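Local coordinates for protein anthranilate synthase component I (Streptococcus pneumoniae serotype 4, PDB 5KCK) that belongs to the anthranilate synthase component family, its first component, and folds around a large antiparallel beta sheet flanked by helices and smaller sheets, at residues 123-131 with 141-150; 387-395 with 405-413. All coordinates share one frame; numbering follows the deposited sequence.

Interaction 1: 123-131 with 141-150; sequences FFVYESYMV and VIEDALYSER
Glu-127 reaches across to the turn 145-150 just before the chain enters the hairpin of strands 128-133 and 138-144. Its CG lies between the backbone N and the carbonyl carbon (chi1 54°) and the chain beyond is extended, carrying the carboxylate into the turn, among Tyr-147, Ser-148 and Arg-150. CB and CG run past the carbonyl of Asp-144, each 3.3 Å from Asp-144 O, and CD comes to 3.0 Å from the same oxygen. At the tip, Glu-127 OE1 accepts from Tyr-147 N (2.9 Å), met nearly along its C-O axis. Glu-127 OE2 uses its syn lone pair for the hydroxyl of Ser-148, 2.6 Å from OG, and makes a salt bridge to Arg-150 NE at 2.9 Å. A glutamate suits this buried place because its two oxygens can gather a backbone N-H, a hydroxyl and a positive charge. Ser-148 is equally apt: its OG also accepts from Arg-150 N, forming an ST turn.

Along the hairpin, Tyr-129 and Ile-142 exchange backbone hydrogen bonds, and Ile-142 CB lies over one ring face of Tyr-129, a CH-pi contact. Strand 138-144 also pairs with a strand of the second subunit, so the sheet crosses the interface. Val-125 CG1 stands over the ring centre of Tyr-147, whose OH bonds Ile-78 O. Three donors converge on Glu-143 OE1: Ser-128 OG at 2.6 Å and, in a salt bridge, Arg-150 NH1 and NH2, whose guanidinium plane contains that oxygen.

Interaction 2: 387-395 with 405-413; sequences RGVYAGAIG and LAIAIRTMI
Ile-394 and Ala-406 form a hydrogen-bonded antiparallel pair, with Ile-394 N 2.8 Å from Ala-406 O and Ala-406 N returning the bond to Ile-394 O. Two further backbone bonds meet at Ala-408: its N donates to Gly-392 O, and its O accepts from Ala-391 N at 2.9 Å and a nearly straight 171°. Both of these donors stand above the acceptor's carbonyl plane, consistent with the backbone having left regular strand geometry here. A CA-H...O contact from Ala-393 CA to Ala-406 O, 3.1 Å long, supplements the ladder.

Turns in both segments shape this end of the hairpin of strands 393-398 and 403-407. Val-389 to Gly-392 is a type II beta turn, and Ala-408 is the centre of an inverse gamma turn closed by Ile-409 N and Ile-407 O. Glycine suits position 395, whose backbone angles would jam any CB against the preceding carbonyl. Beyond the gamma turn the chain enters strand 411-415, part of a different sheet.

Side-chain contacts join the two arms. The small methyl of Ala-408 sits against the carbonyl oxygen of Val-389, CB 3.2 Å from Val-389 O, and makes an apolar contact at 3.7 Å with Ile-394 CD1. Ile-394 and Thr-411 meet tip to tip, CD1 against CG2, while Thr-411 OG1 bonds Ile-409 O and Tyr-243 OH. With CG1 anti to the backbone N (chi1 169°), Val-389 brings that methyl to 3.6 Å from Ile-413 CD1; Ile-252 of strand 250-254 touches both side chains.

How the interactions relate
Interaction 1 closes along the chain before interaction 2 opens; segment 123-131 belongs to the N-terminal family region, and both segments of interaction 2 to the second family region. Their centres are about 25 Å apart, yet the nearest atoms come within about 4 Å without touching. Both reach one large antiparallel sheet, where strand 121-126 is separated from strand 393-398 by strand 92-97 alone, so the two family regions share a continuous sheet. Each contact also leads out of it: interaction 1 through hairpin 128-133/138-144 into a smaller sheet that continues into the second subunit, interaction 2, whose centre lies about 5 Å from that of the chain against about 22 Å for interaction 1, through strand 411-415 into a third.

Interaction 1: 123-131 with 141-150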
ATOM      1  N   PHE A 123      -7.423  11.925 -27.698  1.00 22.34           N
ATOM      2  CA  PHE A 123      -6.978  12.489 -26.433  1.00 22.14           C
ATOM      3  C   PHE A 123      -7.994  13.501 -25.935  1.00 26.99           C
ATOM      4  O   PHE A 123      -8.590  14.242 -26.725  1.00 18.35           O
ATOM      5  CB  PHE A 123      -5.603  13.180 -26.563  1.00 17.71           C
ATOM      6  CG  PHE A 123      -4.450  12.226 -26.641  1.00 25.81           C
ATOM      7  CD1 PHE A 123      -3.884  11.708 -25.484  1.00 24.74           C
ATOM      8  CD2 PHE A 123      -3.925  11.847 -27.872  1.00 27.28           C
ATOM      9  CE1 PHE A 123      -2.815  10.826 -25.550  1.00 27.40           C
ATOM     10  CE2 PHE A 123      -2.855  10.965 -27.950  1.00 23.97           C
ATOM     11  CZ  PHE A 123      -2.300  10.450 -26.788  1.00 17.49           C
ATOM     12  N   PHE A 124      -8.179  13.535 -24.625  1.00 20.70           N
ATOM     13  CA  PHE A 124      -8.819  14.666 -23.973  1.00 24.14           C
ATOM     14  C   PHE A 124      -7.745  15.511 -23.286  1.00 26.24           C
ATOM     15  O   PHE A 124      -6.756  14.987 -22.765  1.00 21.13           O
ATOM     16  CB  PHE A 124      -9.861  14.206 -22.948  1.00 18.49           C
ATOM     17  CG  PHE A 124     -11.102  13.590 -23.540  1.00 22.79           C
ATOM     18  CD1 PHE A 124     -11.974  14.342 -24.312  1.00 26.16           C
ATOM     19  CD2 PHE A 124     -11.431  12.273 -23.265  1.00 25.64           C
ATOM     20  CE1 PHE A 124     -13.137  13.780 -24.838  1.00 24.00           C
ATOM     21  CE2 PHE A 124     -12.593  11.708 -23.775  1.00 31.85           C
ATOM     22  CZ  PHE A 124     -13.442  12.460 -24.569  1.00 28.22           C
ATOM     23  N   VAL A 125      -7.955  16.826 -23.270  1.00 20.45           N
ATOM     24  CA  VAL A 125      -6.972  17.777 -22.751  1.00 26.11           C
ATOM     25  C   VAL A 125      -7.547  18.439 -21.505  1.00 22.13           C
ATOM     26  O   VAL A 125      -8.586  19.103 -21.576  1.00 26.10           O
ATOM     27  CB  VAL A 125      -6.594  18.820 -23.812  1.00 22.50           C
ATOM     28  CG1 VAL A 125      -5.502  19.725 -23.291  1.00 19.23           C
ATOM     29  CG2 VAL A 125      -6.173  18.124 -25.102  1.00 18.98           C
ATOM     30  N   TYR A 126      -6.862  18.279 -20.371  1.00 21.38           N
ATOM     31  CA  TYR A 126      -7.414  18.602 -19.058  1.00 18.04           C
ATOM     32  C   TYR A 126      -6.593  19.650 -18.315  1.00 28.68           C
ATOM     33  O   TYR A 126      -5.356  19.585 -18.278  1.00 23.34           O
ATOM     34  CB  TYR A 126      -7.484  17.366 -18.150  1.00 17.51           C
ATOM     35  CG  TYR A 126      -8.347  16.237 -18.647  1.00 21.60           C
ATOM     36  CD1 TYR A 126      -9.699  16.170 -18.326  1.00 19.88           C
ATOM     37  CD2 TYR A 126      -7.801  15.219 -19.413  1.00 19.07           C
ATOM     38  CE1 TYR A 126     -10.487  15.112 -18.770  1.00 21.79           C
ATOM     39  CE2 TYR A 126      -8.571  14.172 -19.863  1.00 16.70           C
ATOM     40  CZ  TYR A 126      -9.914  14.118 -19.542  1.00 19.41           C
ATOM     41  OH  TYR A 126     -10.672  13.060 -19.998  1.00 24.18           O
ATOM     42  N   GLU A 127      -7.303  20.577 -17.671  1.00 25.04           N
ATOM     43  CA  GLU A 127      -6.749  21.437 -16.632  1.00 24.72           C
ATOM     44  C   GLU A 127      -7.491  21.266 -15.313  1.00 19.52           C
ATOM     45  O   GLU A 127      -7.252  22.030 -14.371  1.00 24.12           O
ATOM     46  CB  GLU A 127      -6.781  22.906 -17.065  1.00 22.66           C
ATOM     47  CG  GLU A 127      -8.157  23.380 -17.485  1.00 29.21           C
ATOM     48  CD  GLU A 127      -8.148  24.807 -18.019  1.00 34.55           C
ATOM     49  OE1 GLU A 127      -7.098  25.243 -18.559  1.00 29.40           O
ATOM     50  OE2 GLU A 127      -9.189  25.491 -17.881  1.00 31.54           O
ATOM     51  N   SER A 128      -8.380  20.279 -15.225  1.00 21.53           N
ATOM     52  CA  SER A 128      -9.112  19.960 -14.003  1.00 19.37           C
ATOM     53  C   SER A 128      -8.893  18.487 -13.717  1.00 23.04           C
ATOM     54  O   SER A 128      -9.305  17.638 -14.513  1.00 23.53           O
ATOM     55  CB  SER A 128     -10.610  20.255 -14.152  1.00 23.66           C
ATOM     56  OG  SER A 128     -10.827  21.543 -14.702  1.00 31.56           O
ATOM     57  N   TYR A 129      -8.265  18.181 -12.587  1.00 18.54           N
ATOM     58  CA  TYR A 129      -7.869  16.807 -12.319  1.00 21.54           C
ATOM     59  C   TYR A 129      -7.473  16.676 -10.851  1.00 18.54           C
ATOM     60  O   TYR A 129      -7.282  17.667 -10.140  1.00 23.67           O
ATOM     61  CB  TYR A 129      -6.716  16.385 -13.245  1.00 21.37           C
ATOM     62  CG  TYR A 129      -5.485  17.240 -13.052  1.00 22.50           C
ATOM     63  CD1 TYR A 129      -5.370  18.476 -13.685  1.00 27.04           C
ATOM     64  CD2 TYR A 129      -4.458  16.830 -12.215  1.00 20.71           C
ATOM     65  CE1 TYR A 129      -4.255  19.273 -13.511  1.00 22.68           C
ATOM     66  CE2 TYR A 129      -3.332  17.618 -12.030  1.00 21.64           C
ATOM     67  CZ  TYR A 129      -3.244  18.843 -12.680  1.00 27.45           C
ATOM     68  OH  TYR A 129      -2.145  19.640 -12.503  1.00 29.57           O
HETATM   69  N   MSE A 130      -7.366  15.430 -10.407  1.00 20.80           N
HETATM   70  CA  MSE A 130      -6.876  15.093  -9.074  1.00 18.91           C
HETATM   71  C   MSE A 130      -5.697  14.157  -9.212  1.00 21.25           C
HETATM   72  O   MSE A 130      -5.678  13.321 -10.113  1.00 24.93           O
HETATM   73  CB  MSE A 130      -7.936  14.386  -8.232  1.00 19.13           C
HETATM   74  CG  MSE A 130      -9.243  15.089  -8.062  1.00 55.14           C
HETATM   75 SE   MSE A 130     -10.470  13.818  -7.239  0.82 43.74          SE
HETATM   76  CE  MSE A 130      -9.534  13.389  -5.699  1.00 23.76           C
ATOM     77  N   VAL A 131      -4.729  14.263  -8.310  1.00 19.29           N
ATOM     78  CA  VAL A 131      -3.615  13.327  -8.250  1.00 23.89           C
ATOM     79  C   VAL A 131      -3.592  12.730  -6.849  1.00 25.55           C
ATOM     80  O   VAL A 131      -3.488  13.461  -5.856  1.00 26.13           O
ATOM     81  CB  VAL A 131      -2.281  14.005  -8.595  1.00 28.47           C
ATOM     82  CG1 VAL A 131      -1.153  12.975  -8.656  1.00 27.81           C
ATOM     83  CG2 VAL A 131      -2.400  14.740  -9.926  1.00 23.80           C
ATOM     84  N   VAL A 141      -6.259  18.163  -5.410  1.00 21.67           N
ATOM     85  CA  VAL A 141      -7.373  18.510  -6.285  1.00 21.19           C
ATOM     86  C   VAL A 141      -7.020  19.821  -6.967  1.00 22.75           C
ATOM     87  O   VAL A 141      -6.871  20.849  -6.297  1.00 24.13           O
ATOM     88  CB  VAL A 141      -8.692  18.617  -5.508  1.00 25.26           C
ATOM     89  CG1 VAL A 141      -9.859  18.840  -6.469  1.00 21.28           C
ATOM     90  CG2 VAL A 141      -8.914  17.355  -4.670  1.00 21.80           C
ATOM     91  N   ILE A 142      -6.900  19.797  -8.295  1.00 25.86           N
ATOM     92  CA  ILE A 142      -6.275  20.882  -9.050  1.00 22.61           C
ATOM     93  C   ILE A 142      -7.272  21.463 -10.044  1.00 24.09           C
ATOM     94  O   ILE A 142      -7.936  20.721 -10.773  1.00 21.55           O
ATOM     95  CB  ILE A 142      -5.015  20.400  -9.794  1.00 22.39           C
ATOM     96  CG1 ILE A 142      -4.030  19.717  -8.829  1.00 20.77           C
ATOM     97  CG2 ILE A 142      -4.374  21.562 -10.564  1.00 20.88           C
ATOM     98  CD1 ILE A 142      -3.208  20.670  -8.012  1.00 40.21           C
ATOM     99  N   GLU A 143      -7.354  22.791 -10.083  1.00 21.43           N
ATOM    100  CA  GLU A 143      -7.988  23.522 -11.170  1.00 22.66           C
ATOM    101  C   GLU A 143      -6.964  24.516 -11.687  1.00 24.58           C
ATOM    102  O   GLU A 143      -6.473  25.346 -10.916  1.00 26.86           O
ATOM    103  CB  GLU A 143      -9.262  24.241 -10.698  1.00 22.16           C
ATOM    104  CG  GLU A 143     -10.402  23.311 -10.298  1.00 23.09           C
ATOM    105  CD  GLU A 143     -11.077  22.638 -11.500  1.00 35.12           C
ATOM    106  OE1 GLU A 143     -10.941  23.150 -12.637  1.00 34.78           O
ATOM    107  OE2 GLU A 143     -11.754  21.602 -11.307  1.00 30.72           O
ATOM    108  N   ASP A 144      -6.638  24.432 -12.977  1.00 24.22           N
ATOM    109  CA  ASP A 144      -5.548  25.201 -13.568  1.00 22.18           C
ATOM    110  C   ASP A 144      -6.062  25.972 -14.780  1.00 28.10           C
ATOM    111  O   ASP A 144      -7.137  25.682 -15.308  1.00 28.19           O
ATOM    112  CB  ASP A 144      -4.397  24.268 -13.965  1.00 37.43           C
ATOM    113  CG  ASP A 144      -3.057  24.968 -13.988  1.00 57.82           C
ATOM    114  OD1 ASP A 144      -2.961  26.047 -14.611  1.00 66.11           O
ATOM    115  OD2 ASP A 144      -2.099  24.433 -13.383  1.00 63.33           O
ATOM    116  N   ALA A 145      -5.296  26.980 -15.216  1.00 23.96           N
ATOM    117  CA  ALA A 145      -5.704  27.818 -16.343  1.00 27.05           C
ATOM    118  C   ALA A 145      -4.790  27.671 -17.558  1.00 28.03           C
ATOM    119  O   ALA A 145      -4.751  28.568 -18.405  1.00 35.89           O
ATOM    120  CB  ALA A 145      -5.783  29.285 -15.922  1.00 25.56           C
ATOM    121  N   LEU A 146      -4.098  26.533 -17.675  1.00 30.89           N
ATOM    122  CA  LEU A 146      -3.162  26.271 -18.768  1.00 32.23           C
ATOM    123  C   LEU A 146      -3.758  26.555 -20.139  1.00 23.36           C
ATOM    124  O   LEU A 146      -3.120  27.182 -20.987  1.00 38.38           O
ATOM    125  CB  LEU A 146      -2.718  24.806 -18.723  1.00 37.86           C
ATOM    126  CG  LEU A 146      -1.806  24.347 -17.601  1.00 39.32           C
ATOM    127  CD1 LEU A 146      -1.633  22.849 -17.674  1.00 41.12           C
ATOM    128  CD2 LEU A 146      -0.477  25.051 -17.745  1.00 39.28           C
ATOM    129  N   TYR A 147      -4.957  26.040 -20.399  1.00 30.63           N
ATOM    130  CA  TYR A 147      -5.496  26.020 -21.747  1.00 23.06           C
ATOM    131  C   TYR A 147      -6.639  27.003 -21.961  1.00 35.16           C
ATOM    132  O   TYR A 147      -7.034  27.224 -23.112  1.00 29.88           O
ATOM    133  CB  TYR A 147      -5.953  24.594 -22.104  1.00 22.75           C
ATOM    134  CG  TYR A 147      -4.821  23.589 -21.972  1.00 25.11           C
ATOM    135  CD1 TYR A 147      -3.781  23.560 -22.897  1.00 25.46           C
ATOM    136  CD2 TYR A 147      -4.776  22.699 -20.904  1.00 24.72           C
ATOM    137  CE1 TYR A 147      -2.728  22.649 -22.772  1.00 26.30           C
ATOM    138  CE2 TYR A 147      -3.739  21.782 -20.772  1.00 25.06           C
ATOM    139  CZ  TYR A 147      -2.716  21.766 -21.706  1.00 23.73           C
ATOM    140  OH  TYR A 147      -1.686  20.873 -21.568  1.00 23.90           O
ATOM    141  N   SER A 148      -7.156  27.613 -20.892  1.00 31.46           N
ATOM    142  CA  SER A 148      -8.311  28.492 -20.970  1.00 32.59           C
ATOM    143  C   SER A 148      -8.024  29.941 -20.604  1.00 34.75           C
ATOM    144  O   SER A 148      -8.800  30.818 -21.002  1.00 36.57           O
ATOM    145  CB  SER A 148      -9.419  27.985 -20.036  1.00 30.57           C
ATOM    146  OG  SER A 148      -8.942  27.985 -18.703  1.00 30.67           O
ATOM    147  N   GLU A 149      -6.948  30.214 -19.860  1.00 26.39           N
ATOM    148  CA  GLU A 149      -6.695  31.524 -19.247  1.00 36.42           C
ATOM    149  C   GLU A 149      -7.827  31.943 -18.304  1.00 36.87           C
ATOM    150  O   GLU A 149      -8.105  33.133 -18.148  1.00 40.67           O
ATOM    151  CB  GLU A 149      -6.446  32.605 -20.304  1.00 39.53           C
ATOM    152  CG  GLU A 149      -5.536  32.157 -21.445  1.00 49.80           C
ATOM    153  CD  GLU A 149      -4.108  31.882 -21.006  1.00 58.96           C
ATOM    154  OE1 GLU A 149      -3.583  32.644 -20.168  1.00 62.68           O
ATOM    155  OE2 GLU A 149      -3.510  30.901 -21.502  1.00 64.14           O
ATOM    156  N   ARG A 150      -8.481  30.964 -17.674  1.00 38.36           N
ATOM    157  CA  ARG A 150      -9.492  31.219 -16.653  1.00 36.73           C
ATOM    158  C   ARG A 150      -8.961  32.158 -15.575  1.00 30.82           C
ATOM    159  O   ARG A 150      -7.787  32.108 -15.201  1.00 33.85           O
ATOM    160  CB  ARG A 150      -9.912  29.902 -15.985  1.00 39.91           C
ATOM    161  CG  ARG A 150     -10.909  29.067 -16.752  1.00 46.79           C
ATOM    162  CD  ARG A 150     -11.429  27.896 -15.909  1.00 46.67           C
ATOM    163  NE  ARG A 150     -10.441  26.852 -15.634  1.00 34.35           N
ATOM    164  CZ  ARG A 150     -10.639  25.847 -14.777  1.00 37.52           C
ATOM    165  NH1 ARG A 150     -11.786  25.755 -14.112  1.00 22.92           N
ATOM    166  NH2 ARG A 150      -9.693  24.932 -14.583  1.00 21.91           N
TER
HETATM  167  O   HOH W   1      -1.954  21.923 -13.818  1.00 34.93           O

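Interaction 2: 387-395 with 405-413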
ATOM      1  N   ARG A 387      -5.966  -3.507 -36.294  1.00 24.88           N
ATOM      2  CA  ARG A 387      -5.651  -3.692 -34.879  1.00 28.47           C
ATOM      3  C   ARG A 387      -6.297  -2.619 -34.015  1.00 28.11           C
ATOM      4  O   ARG A 387      -6.856  -2.928 -32.956  1.00 28.68           O
ATOM      5  CB  ARG A 387      -4.135  -3.716 -34.673  1.00 23.15           C
ATOM      6  CG  ARG A 387      -3.541  -5.056 -35.058  1.00 24.03           C
ATOM      7  CD  ARG A 387      -2.048  -5.117 -34.873  1.00 23.74           C
ATOM      8  NE  ARG A 387      -1.607  -6.506 -34.941  1.00 26.95           N
ATOM      9  CZ  ARG A 387      -0.426  -6.926 -34.514  1.00 29.99           C
ATOM     10  NH1 ARG A 387       0.432  -6.055 -33.994  1.00 23.63           N
ATOM     11  NH2 ARG A 387      -0.105  -8.210 -34.604  1.00 25.65           N
ATOM     12  N   GLY A 388      -6.236  -1.360 -34.443  1.00 22.65           N
ATOM     13  CA  GLY A 388      -6.882  -0.305 -33.672  1.00 23.94           C
ATOM     14  C   GLY A 388      -6.119  -0.005 -32.398  1.00 23.69           C
ATOM     15  O   GLY A 388      -4.903   0.230 -32.414  1.00 20.42           O
ATOM     16  N   VAL A 389      -6.842   0.000 -31.272  1.00 25.84           N
ATOM     17  CA  VAL A 389      -6.215   0.305 -29.983  1.00 19.50           C
ATOM     18  C   VAL A 389      -5.149  -0.732 -29.649  1.00 33.09           C
ATOM     19  O   VAL A 389      -4.038  -0.391 -29.223  1.00 29.78           O
ATOM     20  CB  VAL A 389      -7.272   0.391 -28.868  1.00 23.29           C
ATOM     21  CG1 VAL A 389      -6.587   0.446 -27.492  1.00 18.72           C
ATOM     22  CG2 VAL A 389      -8.180   1.605 -29.075  1.00 19.70           C
ATOM     23  N   TYR A 390      -5.475  -2.013 -29.828  1.00 26.25           N
ATOM     24  CA  TYR A 390      -4.538  -3.084 -29.517  1.00 22.16           C
ATOM     25  C   TYR A 390      -3.187  -2.837 -30.177  1.00 21.63           C
ATOM     26  O   TYR A 390      -3.116  -2.513 -31.366  1.00 21.89           O
ATOM     27  CB  TYR A 390      -5.095  -4.435 -29.979  1.00 23.17           C
ATOM     28  CG  TYR A 390      -4.039  -5.526 -29.964  1.00 24.30           C
ATOM     29  CD1 TYR A 390      -3.632  -6.095 -28.771  1.00 23.23           C
ATOM     30  CD2 TYR A 390      -3.437  -5.968 -31.135  1.00 28.78           C
ATOM     31  CE1 TYR A 390      -2.675  -7.082 -28.736  1.00 29.04           C
ATOM     32  CE2 TYR A 390      -2.466  -6.964 -31.106  1.00 28.96           C
ATOM     33  CZ  TYR A 390      -2.093  -7.513 -29.896  1.00 24.45           C
ATOM     34  OH  TYR A 390      -1.132  -8.497 -29.820  1.00 34.72           O
ATOM     35  N   ALA A 391      -2.120  -2.992 -29.386  1.00 23.89           N
ATOM     36  CA  ALA A 391      -0.720  -2.891 -29.799  1.00 23.98           C
ATOM     37  C   ALA A 391      -0.290  -1.461 -30.098  1.00 24.19           C
ATOM     38  O   ALA A 391       0.768  -1.254 -30.709  1.00 21.55           O
ATOM     39  CB  ALA A 391      -0.406  -3.775 -31.014  1.00 23.16           C
ATOM     40  N   GLY A 392      -1.090  -0.470 -29.715  1.00 22.85           N
ATOM     41  CA  GLY A 392      -0.665   0.916 -29.777  1.00 18.10           C
ATOM     42  C   GLY A 392      -0.095   1.364 -28.444  1.00 22.18           C
ATOM     43  O   GLY A 392       0.594   0.585 -27.774  1.00 21.86           O
ATOM     44  N   ALA A 393      -0.409   2.593 -28.031  1.00 18.69           N
ATOM     45  CA  ALA A 393       0.182   3.221 -26.857  1.00 20.64           C
ATOM     46  C   ALA A 393      -0.894   3.976 -26.092  1.00 23.33           C
ATOM     47  O   ALA A 393      -1.693   4.698 -26.691  1.00 18.88           O
ATOM     48  CB  ALA A 393       1.320   4.181 -27.245  1.00 16.66           C
ATOM     49  N   ILE A 394      -0.893   3.823 -24.764  1.00 16.51           N
ATOM     50  CA  ILE A 394      -1.915   4.390 -23.894  1.00 16.62           C
ATOM     51  C   ILE A 394      -1.236   5.097 -22.731  1.00 19.56           C
ATOM     52  O   ILE A 394      -0.334   4.535 -22.097  1.00 18.86           O
ATOM     53  CB  ILE A 394      -2.882   3.307 -23.369  1.00 21.45           C
ATOM     54  CG1 ILE A 394      -3.575   2.591 -24.523  1.00 37.40           C
ATOM     55  CG2 ILE A 394      -3.941   3.907 -22.468  1.00 21.40           C
ATOM     56  CD1 ILE A 394      -4.570   1.536 -24.066  1.00 43.23           C
ATOM     57  N   GLY A 395      -1.684   6.311 -22.432  1.00 16.74           N
ATOM     58  CA  GLY A 395      -1.158   7.011 -21.278  1.00 16.90           C
ATOM     59  C   GLY A 395      -1.417   8.499 -21.331  1.00 21.01           C
ATOM     60  O   GLY A 395      -2.525   8.902 -21.687  1.00 23.70           O
ATOM     61  N   LEU A 405       3.834   6.390 -21.603  1.00 19.75           N
ATOM     62  CA  LEU A 405       2.973   5.615 -22.485  1.00 16.36           C
ATOM     63  C   LEU A 405       3.154   4.125 -22.229  1.00 21.70           C
ATOM     64  O   LEU A 405       4.283   3.623 -22.236  1.00 19.76           O
ATOM     65  CB  LEU A 405       3.278   5.933 -23.953  1.00 21.62           C
ATOM     66  CG  LEU A 405       2.886   7.324 -24.456  1.00 26.16           C
ATOM     67  CD1 LEU A 405       3.305   7.473 -25.896  1.00 23.07           C
ATOM     68  CD2 LEU A 405       1.382   7.552 -24.305  1.00 24.61           C
ATOM     69  N   ALA A 406       2.044   3.422 -22.022  1.00 16.58           N
ATOM     70  CA  ALA A 406       2.043   1.968 -21.940  1.00 19.78           C
ATOM     71  C   ALA A 406       1.777   1.339 -23.308  1.00 20.76           C
ATOM     72  O   ALA A 406       1.082   1.911 -24.155  1.00 21.67           O
ATOM     73  CB  ALA A 406       0.984   1.491 -20.943  1.00 17.18           C
ATOM     74  N   ILE A 407       2.335   0.146 -23.517  1.00 18.03           N
ATOM     75  CA  ILE A 407       1.944  -0.677 -24.661  1.00 17.48           C
ATOM     76  C   ILE A 407       0.508  -1.152 -24.471  1.00 21.68           C
ATOM     77  O   ILE A 407       0.158  -1.701 -23.421  1.00 21.91           O
ATOM     78  CB  ILE A 407       2.883  -1.882 -24.807  1.00 18.11           C
ATOM     79  CG1 ILE A 407       4.355  -1.451 -24.842  1.00 18.14           C
ATOM     80  CG2 ILE A 407       2.506  -2.695 -26.051  1.00 21.00           C
ATOM     81  CD1 ILE A 407       5.305  -2.644 -24.804  1.00 22.00           C
ATOM     82  N   ALA A 408      -0.325  -0.991 -25.502  1.00 23.04           N
ATOM     83  CA  ALA A 408      -1.749  -1.333 -25.387  1.00 25.16           C
ATOM     84  C   ALA A 408      -1.965  -2.841 -25.584  1.00 23.77           C
ATOM     85  O   ALA A 408      -2.548  -3.314 -26.560  1.00 26.67           O
ATOM     86  CB  ALA A 408      -2.574  -0.505 -26.363  1.00 17.73           C
ATOM     87  N   ILE A 409      -1.456  -3.605 -24.626  1.00 29.98           N
ATOM     88  CA  ILE A 409      -1.797  -5.010 -24.476  1.00 28.36           C
ATOM     89  C   ILE A 409      -2.594  -5.148 -23.188  1.00 26.81           C
ATOM     90  O   ILE A 409      -2.661  -4.229 -22.374  1.00 24.14           O
ATOM     91  CB  ILE A 409      -0.559  -5.925 -24.445  1.00 26.76           C
ATOM     92  CG1 ILE A 409       0.334  -5.540 -23.271  1.00 26.57           C
ATOM     93  CG2 ILE A 409       0.197  -5.900 -25.772  1.00 20.27           C
ATOM     94  CD1 ILE A 409       1.625  -6.319 -23.219  1.00 32.85           C
ATOM     95  N   ARG A 410      -3.184  -6.326 -22.998  1.00 24.03           N
ATOM     96  CA  ARG A 410      -4.040  -6.586 -21.843  1.00 22.48           C
ATOM     97  C   ARG A 410      -5.066  -5.467 -21.680  1.00 27.76           C
ATOM     98  O   ARG A 410      -5.326  -4.969 -20.581  1.00 30.23           O
ATOM     99  CB  ARG A 410      -3.207  -6.770 -20.577  1.00 31.63           C
ATOM    100  CG  ARG A 410      -2.257  -7.957 -20.634  1.00 50.13           C
ATOM    101  CD  ARG A 410      -2.724  -9.051 -19.693  1.00 62.15           C
ATOM    102  NE  ARG A 410      -2.900  -8.517 -18.349  1.00 65.91           N
ATOM    103  CZ  ARG A 410      -1.916  -8.387 -17.467  1.00 76.83           C
ATOM    104  NH1 ARG A 410      -0.684  -8.769 -17.784  1.00 78.51           N
ATOM    105  NH2 ARG A 410      -2.160  -7.876 -16.268  1.00 81.42           N
ATOM    106  N   THR A 411      -5.644  -5.061 -22.799  1.00 20.24           N
ATOM    107  CA  THR A 411      -6.541  -3.921 -22.855  1.00 31.76           C
ATOM    108  C   THR A 411      -7.849  -4.357 -23.494  1.00 35.18           C
ATOM    109  O   THR A 411      -7.845  -5.024 -24.532  1.00 31.42           O
ATOM    110  CB  THR A 411      -5.902  -2.783 -23.649  1.00 26.61           C
ATOM    111  OG1 THR A 411      -4.711  -2.357 -22.973  1.00 25.50           O
ATOM    112  CG2 THR A 411      -6.856  -1.611 -23.787  1.00 29.34           C
HETATM  113  N   MSE A 412      -8.958  -3.985 -22.867  1.00 23.04           N
HETATM  114  CA  MSE A 412     -10.283  -4.291 -23.382  1.00 22.00           C
HETATM  115  C   MSE A 412     -10.969  -3.043 -23.961  1.00 21.94           C
HETATM  116  O   MSE A 412     -10.897  -1.958 -23.388  1.00 26.73           O
HETATM  117  CB  MSE A 412     -11.135  -4.911 -22.266  1.00 22.11           C
HETATM  118  CG  MSE A 412     -12.565  -5.235 -22.634  1.00 36.58           C
HETATM  119 SE   MSE A 412     -13.586  -5.872 -21.062  1.00 52.84          SE
HETATM  120  CE  MSE A 412     -12.628  -7.557 -20.767  1.00 43.37           C
ATOM    121  N   ILE A 413     -11.642  -3.207 -25.094  1.00 23.36           N
ATOM    122  CA  ILE A 413     -12.402  -2.136 -25.728  1.00 21.69           C
ATOM    123  C   ILE A 413     -13.881  -2.459 -25.586  1.00 28.20           C
ATOM    124  O   ILE A 413     -14.329  -3.538 -25.998  1.00 28.31           O
ATOM    125  CB  ILE A 413     -12.038  -1.974 -27.215  1.00 32.27           C
ATOM    126  CG1 ILE A 413     -10.520  -1.992 -27.423  1.00 35.59           C
ATOM    127  CG2 ILE A 413     -12.677  -0.717 -27.780  1.00 21.97           C
ATOM    128  CD1 ILE A 413      -9.786  -0.999 -26.583  1.00 51.56           C
TER